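Local coordinates for cellulosomal scaffoldin adaptor protein B (Acetivibrio cellulolyticus, PDB 4U3S) that serves as the third type II cohesin domain of a cellulosomal scaffoldin, a module class that binds type II dockerins, consistent with a part in cellulosome assembly, at residues Ser3-Asn8 with Ala22-Asn27. Residues are numbered along the deposited sequence; the frame is centred on the assembly and turned at random.
Sequences SYITMN and ATVKIN
Tyr4-Asn8 and Ala22-Asn27 pair as the antiparallel arms of the N-terminal beta hairpin in the cohesin beta-sandwich, their N-to-C directions 157° apart. Three hydrogen-bonded pairs, Tyr4 with Asn27, Thr6 with Lys25 and Asn8 with Thr23, each close two backbone hydrogen bonds; Thr23 N to Asn8 O, at 2.8 Å, is nearly straight (175°). Ile5-Ile26 and Met7-Val24 are the non-hydrogen-bonded pairs between them, and their side chains face the core, where strand 32-40 of the other sheet meets Ile5, Met7 and Ile26. With CG1 anti to its backbone N (chi1 -179°), Ile5 brings CD1 diagonally to within 3.7 Å of Val24 CG1, while Met7 CG lies 3.9 Å from Val24 CG2. Strand 158-160 borders the first arm, where Thr6 OG1 hydrogen-bonds to Ile160 O, and strand 111-120 borders the second. On the other face, Lys25 runs past Asn8, its CD 3.7 Å from Asn8 OD1, and, bent at chi2 and chi4, its NZ donates a hydrogen bond to Ile26 O at 3.0 Å, from above the carbonyl plane. Asn27 ND2 hydrogen-bonds to Glu2 O, and Asn27 CB makes a CH-pi contact over one face of the Tyr4 ring, 3.5 Å from its centroid and displaced toward the CE2-CZ rim.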
ATOM      1  N   SER A   3     -22.374  10.308   9.132  1.00 28.35           N
ATOM      2  CA  SER A   3     -20.945   9.944   9.109  1.00 27.15           C
ATOM      3  C   SER A   3     -20.323  10.338   7.772  1.00 25.66           C
ATOM      4  O   SER A   3     -20.969  10.175   6.721  1.00 25.97           O
ATOM      5  CB  SER A   3     -20.804   8.438   9.326  1.00 26.56           C
ATOM      6  OG  SER A   3     -21.425   8.079  10.544  1.00 27.70           O
ATOM      7  N   TYR A   4     -19.075  10.815   7.790  1.00 23.93           N
ATOM      8  CA  TYR A   4     -18.432  11.279   6.566  1.00 23.07           C
ATOM      9  C   TYR A   4     -16.952  11.487   6.731  1.00 21.54           C
ATOM     10  O   TYR A   4     -16.440  11.528   7.854  1.00 21.76           O
ATOM     11  CB  TYR A   4     -19.040  12.601   6.062  1.00 24.35           C
ATOM     12  CG  TYR A   4     -18.907  13.798   6.995  1.00 26.01           C
ATOM     13  CD1 TYR A   4     -17.737  14.528   7.064  1.00 25.51           C
ATOM     14  CD2 TYR A   4     -19.996  14.234   7.763  1.00 27.52           C
ATOM     15  CE1 TYR A   4     -17.616  15.611   7.917  1.00 29.05           C
ATOM     16  CE2 TYR A   4     -19.882  15.321   8.612  1.00 29.28           C
ATOM     17  CZ  TYR A   4     -18.697  16.017   8.656  1.00 29.69           C
ATOM     18  OH  TYR A   4     -18.555  17.092   9.490  1.00 36.80           O
ATOM     19  N   ILE A   5     -16.294  11.601   5.583  1.00 20.10           N
ATOM     20  CA  ILE A   5     -14.925  12.066   5.491  1.00 20.31           C
ATOM     21  C   ILE A   5     -14.961  13.252   4.529  1.00 21.33           C
ATOM     22  O   ILE A   5     -15.746  13.255   3.555  1.00 21.80           O
ATOM     23  CB  ILE A   5     -13.936  10.973   5.034  1.00 18.99           C
ATOM     24  CG1 ILE A   5     -12.505  11.549   5.002  1.00 18.83           C
ATOM     25  CG2 ILE A   5     -14.327  10.409   3.665  1.00 19.11           C
ATOM     26  CD1 ILE A   5     -11.454  10.489   4.847  1.00 17.17           C
ATOM     27  N   THR A   6     -14.159  14.269   4.797  1.00 21.00           N
ATOM     28  CA  THR A   6     -14.157  15.462   3.974  1.00 20.29           C
ATOM     29  C   THR A   6     -12.768  16.075   4.020  1.00 20.75           C
ATOM     30  O   THR A   6     -11.890  15.593   4.756  1.00 20.49           O
ATOM     31  CB  THR A   6     -15.235  16.462   4.451  1.00 21.44           C
ATOM     32  OG1 THR A   6     -15.468  17.460   3.447  1.00 23.12           O
ATOM     33  CG2 THR A   6     -14.840  17.122   5.768  1.00 20.40           C
ATOM     34  N   MET A   7     -12.571  17.088   3.195  1.00 21.99           N
ATOM     35  CA  MET A   7     -11.418  18.003   3.331  1.00 23.96           C
ATOM     36  C   MET A   7     -11.923  19.432   3.522  1.00 25.60           C
ATOM     37  O   MET A   7     -12.865  19.870   2.856  1.00 26.95           O
ATOM     38  CB  MET A   7     -10.539  17.961   2.085  1.00 27.44           C
ATOM     39  CG  MET A   7      -9.526  16.866   2.049  1.00 29.64           C
ATOM     40  SD  MET A   7      -8.475  16.973   0.573  1.00 28.39           S
ATOM     41  CE  MET A   7      -9.558  16.285  -0.696  1.00 27.60           C
ATOM     42  N   ASN A   8     -11.281  20.144   4.432  1.00 25.41           N
ATOM     43  CA  ASN A   8     -11.553  21.558   4.685  1.00 27.12           C
ATOM     44  C   ASN A   8     -10.264  22.314   4.451  1.00 28.01           C
ATOM     45  O   ASN A   8      -9.213  21.887   4.927  1.00 25.30           O
ATOM     46  CB  ASN A   8     -11.984  21.760   6.143  1.00 30.36           C
ATOM     47  CG  ASN A   8     -13.210  20.947   6.503  1.00 35.51           C
ATOM     48  OD1 ASN A   8     -13.241  20.252   7.525  1.00 44.50           O
ATOM     49  ND2 ASN A   8     -14.207  20.995   5.647  1.00 37.21           N
ATOM     50  N   ALA A  22      -4.944  21.946   3.602  1.00 24.28           N
ATOM     51  CA  ALA A  22      -6.075  21.046   3.412  1.00 23.07           C
ATOM     52  C   ALA A  22      -6.103  20.041   4.543  1.00 21.28           C
ATOM     53  O   ALA A  22      -5.190  19.254   4.717  1.00 21.84           O
ATOM     54  CB  ALA A  22      -5.980  20.350   2.070  1.00 23.96           C
ATOM     55  N   THR A  23      -7.141  20.082   5.345  1.00 21.91           N
ATOM     56  CA  THR A  23      -7.278  19.139   6.441  1.00 21.64           C
ATOM     57  C   THR A  23      -8.291  18.050   6.101  1.00 20.12           C
ATOM     58  O   THR A  23      -9.455  18.339   5.771  1.00 22.36           O
ATOM     59  CB  THR A  23      -7.723  19.830   7.740  1.00 22.50           C
ATOM     60  OG1 THR A  23      -6.703  20.736   8.176  1.00 23.23           O
ATOM     61  CG2 THR A  23      -7.941  18.792   8.825  1.00 22.77           C
ATOM     62  N   VAL A  24      -7.848  16.808   6.209  1.00 19.50           N
ATOM     63  CA  VAL A  24      -8.757  15.661   6.096  1.00 19.70           C
ATOM     64  C   VAL A  24      -9.391  15.420   7.458  1.00 19.30           C
ATOM     65  O   VAL A  24      -8.678  15.254   8.447  1.00 19.19           O
ATOM     66  CB  VAL A  24      -8.026  14.397   5.634  1.00 19.71           C
ATOM     67  CG1 VAL A  24      -9.034  13.273   5.426  1.00 19.31           C
ATOM     68  CG2 VAL A  24      -7.266  14.685   4.349  1.00 20.34           C
ATOM     69  N   LYS A  25     -10.719  15.354   7.473  1.00 21.37           N
ATOM     70  CA  LYS A  25     -11.507  15.337   8.701  1.00 23.15           C
ATOM     71  C   LYS A  25     -12.547  14.224   8.592  1.00 21.28           C
ATOM     72  O   LYS A  25     -13.124  13.998   7.517  1.00 21.05           O
ATOM     73  CB  LYS A  25     -12.197  16.679   8.891  1.00 28.38           C
ATOM     74  CG  LYS A  25     -12.928  16.812  10.206  1.00 37.42           C
ATOM     75  CD  LYS A  25     -14.144  17.719  10.086  1.00 46.37           C
ATOM     76  CE  LYS A  25     -14.902  17.800  11.408  1.00 53.28           C
ATOM     77  NZ  LYS A  25     -15.427  16.480  11.878  1.00 49.67           N
ATOM     78  N   ILE A  26     -12.736  13.479   9.673  1.00 19.97           N
ATOM     79  CA  ILE A  26     -13.832  12.491   9.748  1.00 20.37           C
ATOM     80  C   ILE A  26     -14.872  12.876  10.792  1.00 21.76           C
ATOM     81  O   ILE A  26     -14.612  13.634  11.750  1.00 21.26           O
ATOM     82  CB  ILE A  26     -13.352  11.036   9.977  1.00 19.63           C
ATOM     83  CG1 ILE A  26     -12.717  10.877  11.358  1.00 20.09           C
ATOM     84  CG2 ILE A  26     -12.333  10.632   8.902  1.00 19.51           C
ATOM     85  CD1 ILE A  26     -12.368   9.452  11.739  1.00 20.67           C
ATOM     86  N   ASN A  27     -16.077  12.378  10.581  1.00 22.73           N
ATOM     87  CA  ASN A  27     -17.167  12.599  11.516  1.00 24.13           C
ATOM     88  C   ASN A  27     -17.865  11.291  11.722  1.00 23.71           C
ATOM     89  O   ASN A  27     -18.307  10.649  10.763  1.00 23.38           O
ATOM     90  CB  ASN A  27     -18.162  13.630  11.003  1.00 25.69           C
ATOM     91  CG  ASN A  27     -19.130  14.060  12.081  1.00 29.90           C
ATOM     92  OD1 ASN A  27     -18.713  14.599  13.092  1.00 31.92           O
ATOM     93  ND2 ASN A  27     -20.395  13.764  11.906  1.00 32.83           N
TER
HETATM   94  O   HOH W   1      -7.146  23.225   7.076  1.00 23.90           O